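Local coordinates for protein tyrocidine synthase 2 (Brevibacillus parabrevis, PDB 6TA8) that belongs to the condensation-domain family found in large multidomain synthases, folded as two neighbouring lobes of sheets flanked by helices, at residues M60-D65 with G155-V160; G70-A75 with S181-A186; V80-A85 with I192-K197; E107-Y112 with V145-F150. All coordinates share one frame; numbering follows the deposited sequence.

Contact 1: residues M60-D65 with G155-V160; sequences MLFRED and GDHLLV
The ring of Phe62 overlaps His157 only at its margin: Phe62 CD1 lies over one face of the imidazole, 3.8 Å from His157 CE1, and the planes, turned 29° from each other, are slid so far apart that this is hardly a stack. With CG anti to the backbone N (chi1 174°), Phe62 leans toward the neighbouring strand, bringing CE1 to 3.6 Å from Gly155 CA. Glycine suits that spot, since it has no side chain to meet the ring and accepts a positive phi of 120°. Further along the same face, the bent chain of Met60 lays SD 3.8 Å from Leu159 CB, the flexible thioether bending onto the base of the leucine. The backbones form an antiparallel ladder inside a mixed sheet, strand 56-63 beside strand 155-163. Leu61 and Leu158 make a hydrogen-bonded pair, Leu61 N to Leu158 O at 2.7 Å and Leu158 N to Leu61 O at 2.9 Å; Arg63 and Asp156 form another, slacker one, Arg63 N to Asp156 O and Asp156 N to Arg63 O, both 3.2 Å. Two buried polar ends look outside the pair of strands: His157 ND1 bonds to Ser403 OG, and Asp156 OD2 receives the backbone N-H of Phe67.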
loop_
_atom_site.group_PDB
_atom_site.type_symbol
_atom_site.label_atom_id
_atom_site.label_comp_id
_atom_site.label_asym_id
_atom_site.label_seq_id
_atom_site.Cartn_x
_atom_site.Cartn_y
_atom_site.Cartn_z
ATOM N N MET A 60 -12.040 -0.065 -9.235
ATOM C CA MET A 60 -13.220 0.037 -10.084
ATOM C C MET A 60 -13.291 -1.204 -10.959
ATOM O O MET A 60 -12.402 -1.433 -11.787
ATOM C CB MET A 60 -13.175 1.307 -10.939
ATOM C CG MET A 60 -14.373 1.493 -11.860
ATOM S SD MET A 60 -15.833 2.134 -11.017
ATOM C CE MET A 60 -15.321 3.817 -10.682
ATOM N N LEU A 61 -14.331 -2.007 -10.766
ATOM C CA LEU A 61 -14.517 -3.242 -11.512
ATOM C C LEU A 61 -15.516 -3.034 -12.645
ATOM O O LEU A 61 -16.245 -2.041 -12.698
ATOM C CB LEU A 61 -14.984 -4.365 -10.583
ATOM C CG LEU A 61 -14.144 -4.567 -9.320
ATOM C CD1 LEU A 61 -14.730 -5.668 -8.452
ATOM C CD2 LEU A 61 -12.699 -4.874 -9.681
ATOM N N PHE A 62 -15.545 -4.000 -13.562
ATOM C CA PHE A 62 -16.395 -3.927 -14.739
ATOM C C PHE A 62 -16.903 -5.318 -15.085
ATOM O O PHE A 62 -16.228 -6.322 -14.840
ATOM C CB PHE A 62 -15.641 -3.320 -15.934
ATOM C CG PHE A 62 -16.415 -3.344 -17.223
ATOM C CD1 PHE A 62 -17.626 -2.683 -17.335
ATOM C CD2 PHE A 62 -15.923 -4.023 -18.326
ATOM C CE1 PHE A 62 -18.337 -2.705 -18.520
ATOM C CE2 PHE A 62 -16.628 -4.047 -19.514
ATOM C CZ PHE A 62 -17.836 -3.388 -19.611
ATOM N N ARG A 63 -18.108 -5.367 -15.645
ATOM C CA ARG A 63 -18.691 -6.614 -16.131
ATOM C C ARG A 63 -19.564 -6.283 -17.331
ATOM O O ARG A 63 -20.537 -5.534 -17.198
ATOM C CB ARG A 63 -19.504 -7.311 -15.038
ATOM C CG ARG A 63 -19.752 -8.788 -15.297
ATOM C CD ARG A 63 -20.525 -9.431 -14.159
ATOM N NE ARG A 63 -21.039 -10.749 -14.520
ATOM C CZ ARG A 63 -20.443 -11.895 -14.212
ATOM N NH1 ARG A 63 -19.304 -11.890 -13.533
ATOM N NH2 ARG A 63 -20.985 -13.048 -14.582
ATOM N N GLU A 64 -19.212 -6.837 -18.495
ATOM C CA GLU A 64 -19.899 -6.470 -19.731
ATOM C C GLU A 64 -21.377 -6.837 -19.681
ATOM O O GLU A 64 -22.232 -6.057 -20.118
ATOM C CB GLU A 64 -19.217 -7.133 -20.930
ATOM C CG GLU A 64 -18.892 -8.606 -20.739
ATOM C CD GLU A 64 -17.518 -8.829 -20.135
ATOM O OE1 GLU A 64 -16.551 -9.022 -20.903
ATOM O OE2 GLU A 64 -17.405 -8.811 -18.891
ATOM N N ASP A 65 -21.702 -8.016 -19.152
ATOM C CA ASP A 65 -23.096 -8.415 -19.004
ATOM C C ASP A 65 -23.766 -7.775 -17.795
ATOM O O ASP A 65 -24.957 -8.016 -17.569
ATOM C CB ASP A 65 -23.207 -9.941 -18.912
ATOM C CG ASP A 65 -22.255 -10.536 -17.896
ATOM O OD1 ASP A 65 -21.080 -10.115 -17.864
ATOM O OD2 ASP A 65 -22.682 -11.426 -17.131
ATOM N N GLY A 155 -22.243 -1.858 -20.189
ATOM C CA GLY A 155 -21.922 -2.694 -19.050
ATOM C C GLY A 155 -22.192 -1.982 -17.741
ATOM O O GLY A 155 -22.817 -0.919 -17.691
ATOM N N ASP A 156 -21.706 -2.589 -16.660
ATOM C CA ASP A 156 -21.875 -2.067 -15.312
ATOM C C ASP A 156 -20.511 -1.875 -14.666
ATOM O O ASP A 156 -19.660 -2.770 -14.727
ATOM C CB ASP A 156 -22.733 -3.006 -14.457
ATOM C CG ASP A 156 -24.193 -2.999 -14.868
ATOM O OD1 ASP A 156 -24.556 -2.228 -15.780
ATOM O OD2 ASP A 156 -24.980 -3.768 -14.275
ATOM N N HIS A 157 -20.307 -0.713 -14.052
ATOM C CA HIS A 157 -19.083 -0.408 -13.324
ATOM C C HIS A 157 -19.357 -0.493 -11.828
ATOM O O HIS A 157 -20.368 0.027 -11.347
ATOM C CB HIS A 157 -18.560 0.983 -13.687
ATOM C CG HIS A 157 -18.259 1.154 -15.144
ATOM N ND1 HIS A 157 -17.044 0.812 -15.697
ATOM C CD2 HIS A 157 -19.013 1.635 -16.161
ATOM C CE1 HIS A 157 -17.063 1.073 -16.992
ATOM N NE2 HIS A 157 -18.245 1.573 -17.299
ATOM N N LEU A 158 -18.457 -1.149 -11.097
ATOM C CA LEU A 158 -18.608 -1.356 -9.660
ATOM C C LEU A 158 -17.413 -0.737 -8.947
ATOM O O LEU A 158 -16.277 -1.194 -9.117
ATOM C CB LEU A 158 -18.734 -2.842 -9.330
ATOM C CG LEU A 158 -19.118 -3.166 -7.884
ATOM C CD1 LEU A 158 -20.523 -2.670 -7.578
ATOM C CD2 LEU A 158 -18.999 -4.658 -7.614
ATOM N N LEU A 159 -17.671 0.295 -8.150
ATOM C CA LEU A 159 -16.644 0.965 -7.365
ATOM C C LEU A 159 -16.678 0.442 -5.936
ATOM O O LEU A 159 -17.753 0.332 -5.336
ATOM C CB LEU A 159 -16.851 2.480 -7.379
ATOM C CG LEU A 159 -15.965 3.309 -6.447
ATOM C CD1 LEU A 159 -14.503 3.198 -6.852
ATOM C CD2 LEU A 159 -16.412 4.761 -6.439
ATOM N N VAL A 160 -15.506 0.115 -5.397
ATOM C CA VAL A 160 -15.367 -0.397 -4.036
ATOM C C VAL A 160 -14.296 0.444 -3.353
ATOM O O VAL A 160 -13.098 0.242 -3.583
ATOM C CB VAL A 160 -15.005 -1.886 -4.002
ATOM C CG1 VAL A 160 -14.863 -2.361 -2.565
ATOM C CG2 VAL A 160 -16.050 -2.709 -4.742
#

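Contact 2: residues G70-A75 with S181-A186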
loop_
_atom_site.group_PDB
_atom_site.type_symbol
_atom_site.label_atom_id
_atom_site.label_comp_id
_atom_site.label_asym_id
_atom_site.label_seq_id
_atom_site.Cartn_x
_atom_site.Cartn_y
_atom_site.Cartn_z
ATOM N N GLY A 70 -28.761 -7.171 -6.224
ATOM C CA GLY A 70 -29.161 -8.103 -5.184
ATOM C C GLY A 70 -28.099 -9.140 -4.881
ATOM O O GLY A 70 -28.006 -9.631 -3.753
ATOM N N LEU A 71 -27.283 -9.481 -5.878
ATOM C CA LEU A 71 -26.159 -10.393 -5.697
ATOM C C LEU A 71 -24.913 -9.690 -5.180
ATOM O O LEU A 71 -24.159 -10.278 -4.396
ATOM C CB LEU A 71 -25.835 -11.091 -7.018
ATOM C CG LEU A 71 -26.575 -12.390 -7.322
ATOM C CD1 LEU A 71 -28.054 -12.143 -7.572
ATOM C CD2 LEU A 71 -25.941 -13.054 -8.518
ATOM N N VAL A 72 -24.675 -8.449 -5.613
ATOM C CA VAL A 72 -23.552 -7.676 -5.090
ATOM C C VAL A 72 -23.744 -7.408 -3.604
ATOM O O VAL A 72 -22.799 -7.510 -2.810
ATOM C CB VAL A 72 -23.389 -6.366 -5.887
ATOM C CG1 VAL A 72 -22.312 -5.482 -5.270
ATOM C CG2 VAL A 72 -23.069 -6.667 -7.342
ATOM N N ARG A 73 -24.970 -7.069 -3.200
ATOM C CA ARG A 73 -25.248 -6.854 -1.785
ATOM C C ARG A 73 -25.098 -8.146 -0.993
ATOM O O ARG A 73 -24.510 -8.148 0.095
ATOM C CB ARG A 73 -26.651 -6.273 -1.603
ATOM C CG ARG A 73 -26.829 -4.884 -2.194
ATOM C CD ARG A 73 -28.277 -4.430 -2.107
ATOM N NE ARG A 73 -28.683 -4.172 -0.729
ATOM C CZ ARG A 73 -28.654 -2.974 -0.156
ATOM N NH1 ARG A 73 -28.237 -1.919 -0.844
ATOM N NH2 ARG A 73 -29.040 -2.829 1.104
ATOM N N GLN A 74 -25.618 -9.256 -1.524
ATOM C CA GLN A 74 -25.496 -10.536 -0.833
ATOM C C GLN A 74 -24.042 -10.968 -0.707
ATOM O O GLN A 74 -23.667 -11.605 0.284
ATOM C CB GLN A 74 -26.307 -11.608 -1.563
ATOM C CG GLN A 74 -26.576 -12.854 -0.736
ATOM C CD GLN A 74 -27.472 -13.847 -1.449
ATOM O OE1 GLN A 74 -27.532 -13.877 -2.679
ATOM N NE2 GLN A 74 -28.176 -14.669 -0.678
ATOM N N ALA A 75 -23.210 -10.630 -1.693
ATOM C CA ALA A 75 -21.793 -10.961 -1.611
ATOM C C ALA A 75 -21.096 -10.126 -0.545
ATOM O O ALA A 75 -20.339 -10.655 0.278
ATOM C CB ALA A 75 -21.128 -10.763 -2.974
ATOM N N SER A 181 -15.644 -15.297 -5.773
ATOM C CA SER A 181 -16.226 -16.567 -5.358
ATOM C C SER A 181 -17.621 -16.374 -4.775
ATOM O O SER A 181 -18.526 -17.170 -5.051
ATOM C CB SER A 181 -15.313 -17.258 -4.343
ATOM O OG SER A 181 -15.905 -18.447 -3.849
ATOM N N ALA A 182 -17.811 -15.325 -3.970
ATOM C CA ALA A 182 -19.129 -15.057 -3.400
ATOM C C ALA A 182 -20.145 -14.732 -4.486
ATOM O O ALA A 182 -21.294 -15.184 -4.427
ATOM C CB ALA A 182 -19.043 -13.913 -2.390
ATOM N N TYR A 183 -19.743 -13.942 -5.485
ATOM C CA TYR A 183 -20.659 -13.615 -6.572
ATOM C C TYR A 183 -20.950 -14.830 -7.442
ATOM O O TYR A 183 -22.029 -14.917 -8.040
ATOM C CB TYR A 183 -20.089 -12.478 -7.419
ATOM C CG TYR A 183 -21.107 -11.818 -8.324
ATOM C CD1 TYR A 183 -21.902 -10.778 -7.864
ATOM C CD2 TYR A 183 -21.270 -12.238 -9.638
ATOM C CE1 TYR A 183 -22.832 -10.173 -8.688
ATOM C CE2 TYR A 183 -22.198 -11.638 -10.469
ATOM C CZ TYR A 183 -22.977 -10.606 -9.988
ATOM O OH TYR A 183 -23.903 -10.005 -10.810
ATOM N N SER A 184 -20.011 -15.774 -7.524
ATOM C CA SER A 184 -20.252 -16.987 -8.298
ATOM C C SER A 184 -21.245 -17.898 -7.588
ATOM O O SER A 184 -22.180 -18.418 -8.209
ATOM C CB SER A 184 -18.932 -17.716 -8.552
ATOM O OG SER A 184 -17.999 -16.863 -9.191
ATOM N N GLN A 185 -21.060 -18.098 -6.280
ATOM C CA GLN A 185 -21.993 -18.923 -5.518
ATOM C C GLN A 185 -23.380 -18.298 -5.458
ATOM O O GLN A 185 -24.378 -19.018 -5.355
ATOM C CB GLN A 185 -21.461 -19.153 -4.103
ATOM C CG GLN A 185 -20.075 -19.774 -4.042
ATOM C CD GLN A 185 -19.555 -19.883 -2.622
ATOM O OE1 GLN A 185 -20.301 -20.210 -1.698
ATOM N NE2 GLN A 185 -18.269 -19.603 -2.438
ATOM N N ALA A 186 -23.464 -16.967 -5.522
ATOM C CA ALA A 186 -24.760 -16.305 -5.420
ATOM C C ALA A 186 -25.600 -16.525 -6.672
ATOM O O ALA A 186 -26.799 -16.810 -6.576
ATOM C CB ALA A 186 -24.569 -14.811 -5.160
#
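Tyr183 OH accepts the backbone N-H of Asp68, next to the start of helix 69-82, while the ring behind it packs on Leu71 of that helix, so the phenol joins an apolar flank to a polar tip. A chi1 of -164° turns the ring away from the tyrosine's own N and over helix 69-82, where Tyr183 CE1 comes 3.6 Å from Leu71 CB and 3.8 Å from Val72 CG2. Leu71 CD2 hangs over one face of this ring, toward the rim. Tyr183 supplies the bulk that its neighbours lack, for the rest of the meeting surface of helix 169-187 is made by Ala182 and Ala186, one turn apart. Leu71 and Ala75 are spaced in the same way on helix 69-82, linked by the bond from Ala75 N to Leu71 O at 2.9 Å, so that each small methyl finds a partner: Ala75 CB lies 3.8 Å from Ala182 CB, and Ala186 CB sits at the same distance, 3.8 Å, from Leu71 CG. Alanines let the axes of the two short segments come within 8.9 Å while they run at 126° to each other, closer to perpendicular than to antiparallel. Across the segments themselves the contact is carbon packing between apolar surfaces, and the tyrosine can bury its ring against leucine and valine because its hydroxyl is satisfied by a backbone donor.

Contact 3: residues V80-A85 with I192-K197; sequences VEHHDA and IVLPKK
The imidazole of His82 is sandwiched between two aliphatic groups. Lys197 CG covers one face and Leu194 CB the opposite one, each 3.9 Å from the ring centroid and close enough to its normal to count as CH-pi contacts. The His82 and Lys197 side chains run antiparallel, one over the other, and the extended lysine chain beyond CG carries CE over the end of helix 69-82, 3.2 Å from His82 O. A flat ring whose faces accept aliphatic groups and whose edge is polar suits this place: His82 NE2 gives a weak, bent bond (127°) to Pro195 O, 2.6 Å away near the ring plane. Lys197 meets Asp84 at about a right angle, Lys197 NZ reaching Asp84 OD2 on its syn side at 3.2 Å in a salt bridge. Gly29 O also binds this ammonium group, and Arg87 pairs with Asp84 OD1. The loop 192-197 is thus held by apolar faces, a polar edge and a charge pair together; the shared carboxylate between lysine and arginine would favour the charged forms of all three.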
loop_
_atom_site.group_PDB
_atom_site.type_symbol
_atom_site.label_atom_id
_atom_site.label_comp_id
_atom_site.label_asym_id
_atom_site.label_seq_id
_atom_site.Cartn_x
_atom_site.Cartn_y
_atom_site.Cartn_z
ATOM N N VAL A 80 -18.179 -8.687 4.533
ATOM C CA VAL A 80 -17.964 -7.872 5.725
ATOM C C VAL A 80 -18.215 -8.682 6.992
ATOM O O VAL A 80 -17.610 -8.415 8.038
ATOM C CB VAL A 80 -18.847 -6.611 5.665
ATOM C CG1 VAL A 80 -18.537 -5.686 6.820
ATOM C CG2 VAL A 80 -18.634 -5.887 4.345
ATOM N N GLU A 81 -19.097 -9.681 6.927
ATOM C CA GLU A 81 -19.279 -10.573 8.067
ATOM C C GLU A 81 -18.083 -11.505 8.232
ATOM O O GLU A 81 -17.667 -11.800 9.358
ATOM C CB GLU A 81 -20.572 -11.374 7.906
ATOM C CG GLU A 81 -20.512 -12.786 8.469
ATOM C CD GLU A 81 -21.887 -13.381 8.708
ATOM O OE1 GLU A 81 -22.017 -14.235 9.612
ATOM O OE2 GLU A 81 -22.835 -12.998 7.991
ATOM N N HIS A 82 -17.511 -11.968 7.118
ATOM C CA HIS A 82 -16.384 -12.893 7.189
ATOM C C HIS A 82 -15.123 -12.187 7.671
ATOM O O HIS A 82 -14.483 -12.623 8.634
ATOM C CB HIS A 82 -16.154 -13.540 5.824
ATOM C CG HIS A 82 -15.279 -14.753 5.870
ATOM N ND1 HIS A 82 -13.904 -14.680 5.843
ATOM C CD2 HIS A 82 -15.585 -16.070 5.938
ATOM C CE1 HIS A 82 -13.399 -15.900 5.895
ATOM N NE2 HIS A 82 -14.397 -16.762 5.954
ATOM N N HIS A 83 -14.748 -11.094 7.011
ATOM C CA HIS A 83 -13.554 -10.332 7.371
ATOM C C HIS A 83 -13.956 -9.281 8.400
ATOM O O HIS A 83 -14.491 -8.225 8.054
ATOM C CB HIS A 83 -12.926 -9.710 6.129
ATOM C CG HIS A 83 -12.576 -10.711 5.072
ATOM N ND1 HIS A 83 -11.500 -11.565 5.184
ATOM C CD2 HIS A 83 -13.163 -11.000 3.886
ATOM C CE1 HIS A 83 -11.438 -12.335 4.113
ATOM N NE2 HIS A 83 -12.436 -12.013 3.309
ATOM N N ASP A 84 -13.686 -9.573 9.676
ATOM C CA ASP A 84 -14.181 -8.741 10.766
ATOM C C ASP A 84 -13.546 -7.356 10.797
ATOM O O ASP A 84 -14.146 -6.431 11.353
ATOM C CB ASP A 84 -13.947 -9.442 12.105
ATOM C CG ASP A 84 -14.642 -10.787 12.187
ATOM O OD1 ASP A 84 -15.857 -10.816 12.476
ATOM O OD2 ASP A 84 -13.972 -11.815 11.957
ATOM N N ALA A 85 -12.355 -7.189 10.217
ATOM C CA ALA A 85 -11.695 -5.889 10.248
ATOM C C ALA A 85 -12.462 -4.824 9.472
ATOM O O ALA A 85 -12.286 -3.632 9.748
ATOM C CB ALA A 85 -10.273 -6.001 9.700
ATOM N N ILE A 192 -23.528 -18.595 0.376
ATOM C CA ILE A 192 -22.145 -18.169 0.195
ATOM C C ILE A 192 -21.277 -18.781 1.287
ATOM O O ILE A 192 -21.498 -18.550 2.482
ATOM C CB ILE A 192 -22.040 -16.638 0.189
ATOM C CG1 ILE A 192 -22.997 -16.053 -0.852
ATOM C CG2 ILE A 192 -20.608 -16.209 -0.087
ATOM C CD1 ILE A 192 -22.983 -14.547 -0.924
ATOM N N VAL A 193 -20.284 -19.567 0.878
ATOM C CA VAL A 193 -19.349 -20.218 1.790
ATOM C C VAL A 193 -17.946 -19.787 1.387
ATOM O O VAL A 193 -17.460 -20.152 0.309
ATOM C CB VAL A 193 -19.485 -21.746 1.763
ATOM C CG1 VAL A 193 -18.437 -22.390 2.663
ATOM C CG2 VAL A 193 -20.887 -22.162 2.186
ATOM N N LEU A 194 -17.299 -19.013 2.244
ATOM C CA LEU A 194 -15.946 -18.532 2.029
ATOM C C LEU A 194 -14.950 -19.393 2.791
ATOM O O LEU A 194 -15.319 -20.092 3.739
ATOM C CB LEU A 194 -15.832 -17.067 2.471
ATOM C CG LEU A 194 -16.702 -16.081 1.686
ATOM C CD1 LEU A 194 -16.517 -14.657 2.191
ATOM C CD2 LEU A 194 -16.403 -16.167 0.195
ATOM N N PRO A 195 -13.675 -19.385 2.393
ATOM C CA PRO A 195 -12.679 -20.213 3.084
ATOM C C PRO A 195 -12.587 -19.891 4.569
ATOM O O PRO A 195 -13.064 -18.859 5.046
ATOM C CB PRO A 195 -11.371 -19.870 2.361
ATOM C CG PRO A 195 -11.804 -19.458 1.000
ATOM C CD PRO A 195 -13.114 -18.747 1.188
ATOM N N LYS A 196 -11.955 -20.806 5.301
ATOM C CA LYS A 196 -11.846 -20.678 6.748
ATOM C C LYS A 196 -11.104 -19.401 7.125
ATOM O O LYS A 196 -10.195 -18.950 6.423
ATOM C CB LYS A 196 -11.128 -21.893 7.335
ATOM C CG LYS A 196 -11.901 -23.196 7.210
ATOM C CD LYS A 196 -13.089 -23.231 8.160
ATOM C CE LYS A 196 -13.834 -24.552 8.064
ATOM N NZ LYS A 196 -14.427 -24.756 6.713
ATOM N N LYS A 197 -11.504 -18.815 8.250
ATOM C CA LYS A 197 -10.867 -17.598 8.727
ATOM C C LYS A 197 -9.472 -17.895 9.259
ATOM O O LYS A 197 -9.251 -18.888 9.958
ATOM C CB LYS A 197 -11.701 -16.946 9.830
ATOM C CG LYS A 197 -13.085 -16.487 9.410
ATOM C CD LYS A 197 -13.709 -15.634 10.503
ATOM C CE LYS A 197 -15.162 -15.313 10.208
ATOM N NZ LYS A 197 -15.709 -14.341 11.196
#

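Contact 4: residues E107-Y112 with V145-F150; sequences ERFRFY and VHVALF
The N-H and C=O of Arg110 and of Tyr112 are all satisfied by the backbone of Val145, Val147 and Leu149. Arg110 N gives to Val145 O at 3.0 Å, and Val147 N returns a bond to Arg110 O, nearly straight at 175°. Next, Tyr112 N reaches Val147 O at 2.7 Å, more bent at 135°, and Leu149 N gives to Tyr112 O at 2.8 Å, the pattern of a parallel pair. On the Arg110 face the aliphatic part of the arginine lies alongside His146, Arg110 CB over the ring face 3.9 Å from its centroid. The arginine's NE then donates to Tyr112 OH, 3.0 Å away and close to the guanidinium plane; Ser136 OG adds a weak bond to the same hydroxyl. Buried His146 NE2 is satisfied by Ser136 O. On the other face, Phe111 CD1 packs 4.1 Å from Val147 CB. Phe109, just before the strand, has its CG in the crowded position between N and the carbonyl carbon (chi1 62°) and brings CD2 to 4.0 Å from Val147 CG2. The parallel strands belong to a beta-alpha-beta unit: helix 122-134 covers Tyr112, His146 and Ala148 through Ile133, while helix 69-82 lies against Phe109 and Phe111.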
loop_
_atom_site.group_PDB
_atom_site.type_symbol
_atom_site.label_atom_id
_atom_site.label_comp_id
_atom_site.label_asym_id
_atom_site.label_seq_id
_atom_site.Cartn_x
_atom_site.Cartn_y
_atom_site.Cartn_z
ATOM N N GLU A 107 -24.850 -1.537 10.193
ATOM C CA GLU A 107 -24.767 -1.732 8.754
ATOM C C GLU A 107 -23.359 -2.156 8.360
ATOM O O GLU A 107 -22.366 -1.632 8.873
ATOM C CB GLU A 107 -25.158 -0.452 8.018
ATOM C CG GLU A 107 -25.969 -0.696 6.756
ATOM C CD GLU A 107 -26.481 0.589 6.137
ATOM O OE1 GLU A 107 -25.658 1.483 5.848
ATOM O OE2 GLU A 107 -27.710 0.707 5.940
ATOM N N ARG A 108 -23.279 -3.112 7.438
ATOM C CA ARG A 108 -22.001 -3.695 7.057
ATOM C C ARG A 108 -21.314 -2.949 5.922
ATOM O O ARG A 108 -20.087 -3.041 5.798
ATOM C CB ARG A 108 -22.199 -5.165 6.676
ATOM C CG ARG A 108 -22.875 -5.972 7.776
ATOM C CD ARG A 108 -23.061 -7.428 7.399
ATOM N NE ARG A 108 -23.741 -8.168 8.459
ATOM C CZ ARG A 108 -24.010 -9.467 8.412
ATOM N NH1 ARG A 108 -23.656 -10.182 7.352
ATOM N NH2 ARG A 108 -24.633 -10.055 9.425
ATOM N N PHE A 109 -22.062 -2.208 5.107
ATOM C CA PHE A 109 -21.478 -1.431 4.021
ATOM C C PHE A 109 -22.522 -0.454 3.499
ATOM O O PHE A 109 -23.727 -0.649 3.680
ATOM C CB PHE A 109 -20.964 -2.328 2.887
ATOM C CG PHE A 109 -22.034 -3.152 2.227
ATOM C CD1 PHE A 109 -22.507 -4.309 2.824
ATOM C CD2 PHE A 109 -22.558 -2.776 1.001
ATOM C CE1 PHE A 109 -23.487 -5.069 2.218
ATOM C CE2 PHE A 109 -23.540 -3.533 0.389
ATOM C CZ PHE A 109 -24.003 -4.682 0.999
ATOM N N ARG A 110 -22.038 0.603 2.850
ATOM C CA ARG A 110 -22.889 1.614 2.240
ATOM C C ARG A 110 -22.946 1.380 0.735
ATOM O O ARG A 110 -21.905 1.287 0.078
ATOM C CB ARG A 110 -22.369 3.020 2.542
ATOM C CG ARG A 110 -23.366 4.126 2.242
ATOM C CD ARG A 110 -22.898 5.456 2.808
ATOM N NE ARG A 110 -23.862 6.525 2.565
ATOM C CZ ARG A 110 -24.799 6.897 3.430
ATOM N NH1 ARG A 110 -24.902 6.286 4.601
ATOM N NH2 ARG A 110 -25.634 7.881 3.123
ATOM N N PHE A 111 -24.160 1.289 0.198
ATOM C CA PHE A 111 -24.382 0.936 -1.196
ATOM C C PHE A 111 -24.891 2.138 -1.982
ATOM O O PHE A 111 -25.668 2.948 -1.467
ATOM C CB PHE A 111 -25.380 -0.219 -1.313
ATOM C CG PHE A 111 -25.433 -0.837 -2.681
ATOM C CD1 PHE A 111 -24.470 -1.750 -3.079
ATOM C CD2 PHE A 111 -26.445 -0.508 -3.566
ATOM C CE1 PHE A 111 -24.516 -2.321 -4.336
ATOM C CE2 PHE A 111 -26.496 -1.076 -4.825
ATOM C CZ PHE A 111 -25.529 -1.984 -5.211
ATOM N N TYR A 112 -24.447 2.243 -3.233
ATOM C CA TYR A 112 -24.870 3.294 -4.149
ATOM C C TYR A 112 -25.265 2.654 -5.470
ATOM O O TYR A 112 -24.531 1.811 -5.996
ATOM C CB TYR A 112 -23.758 4.325 -4.377
ATOM C CG TYR A 112 -23.357 5.114 -3.150
ATOM C CD1 TYR A 112 -22.539 4.554 -2.176
ATOM C CD2 TYR A 112 -23.784 6.422 -2.973
ATOM C CE1 TYR A 112 -22.166 5.272 -1.056
ATOM C CE2 TYR A 112 -23.415 7.150 -1.855
ATOM C CZ TYR A 112 -22.606 6.570 -0.901
ATOM O OH TYR A 112 -22.235 7.288 0.213
ATOM N N VAL A 145 -16.736 0.705 4.347
ATOM C CA VAL A 145 -16.806 0.118 3.013
ATOM C C VAL A 145 -17.936 0.795 2.248
ATOM O O VAL A 145 -19.092 0.782 2.692
ATOM C CB VAL A 145 -17.018 -1.402 3.074
ATOM C CG1 VAL A 145 -17.020 -1.994 1.674
ATOM C CG2 VAL A 145 -15.945 -2.052 3.934
ATOM N N HIS A 146 -17.605 1.382 1.099
ATOM C CA HIS A 146 -18.577 2.011 0.213
ATOM C C HIS A 146 -18.566 1.278 -1.121
ATOM O O HIS A 146 -17.514 1.167 -1.761
ATOM C CB HIS A 146 -18.264 3.496 0.009
ATOM C CG HIS A 146 -18.690 4.368 1.148
ATOM N ND1 HIS A 146 -18.643 3.954 2.462
ATOM C CD2 HIS A 146 -19.167 5.635 1.171
ATOM C CE1 HIS A 146 -19.077 4.926 3.244
ATOM N NE2 HIS A 146 -19.400 5.957 2.485
ATOM N N VAL A 147 -19.727 0.782 -1.537
ATOM C CA VAL A 147 -19.877 0.063 -2.797
ATOM C C VAL A 147 -20.815 0.859 -3.693
ATOM O O VAL A 147 -21.920 1.224 -3.274
ATOM C CB VAL A 147 -20.409 -1.366 -2.578
ATOM C CG1 VAL A 147 -20.396 -2.143 -3.884
ATOM C CG2 VAL A 147 -19.585 -2.082 -1.519
ATOM N N ALA A 148 -20.375 1.130 -4.920
ATOM C CA ALA A 148 -21.147 1.921 -5.868
ATOM C C ALA A 148 -21.248 1.174 -7.188
ATOM O O ALA A 148 -20.233 0.724 -7.729
ATOM C CB ALA A 148 -20.515 3.297 -6.087
ATOM N N LEU A 149 -22.468 1.047 -7.701
ATOM C CA LEU A 149 -22.733 0.370 -8.963
ATOM C C LEU A 149 -23.197 1.400 -9.984
ATOM O O LEU A 149 -24.211 2.075 -9.774
ATOM C CB LEU A 149 -23.784 -0.727 -8.784
ATOM C CG LEU A 149 -24.255 -1.435 -10.056
ATOM C CD1 LEU A 149 -23.087 -2.103 -10.767
ATOM C CD2 LEU A 149 -25.341 -2.449 -9.730
ATOM N N PHE A 150 -22.455 1.521 -11.082
ATOM C CA PHE A 150 -22.769 2.452 -12.160
ATOM C C PHE A 150 -23.162 1.645 -13.391
ATOM O O PHE A 150 -22.305 1.035 -14.039
ATOM C CB PHE A 150 -21.583 3.367 -12.459
ATOM C CG PHE A 150 -21.085 4.129 -11.263
ATOM C CD1 PHE A 150 -21.646 5.346 -10.916
ATOM C CD2 PHE A 150 -20.050 3.628 -10.490
ATOM C CE1 PHE A 150 -21.188 6.049 -9.819
ATOM C CE2 PHE A 150 -19.587 4.327 -9.392
ATOM C CZ PHE A 150 -20.157 5.538 -9.055
#

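How the contacts relate
Contacts 1 and 4 are parts of one sheet, their centres 13 Å apart: strands 145-152 and 155-163 are neighbours, probably bonded from Phe150 N to His157 O and from Leu159 N to Ala148 O, both at 2.6 Å. Contact 2 lies on one face of that sheet, 14 Å from the centre of each; Val72 CG1 packs 4.1 Å from Leu158 CD1 of contact 1 and equally far from Val147 CG1 of contact 4. Contact 3 continues helix 69-82 past contact 2, with Gln185 OE1 probably bonded to Val193 N. It meets contact 4 through the salt bridge Glu81 OE2 to Arg108 NH1, 3.0 Å, but stays about 9 Å from contact 1 at the nearest atoms.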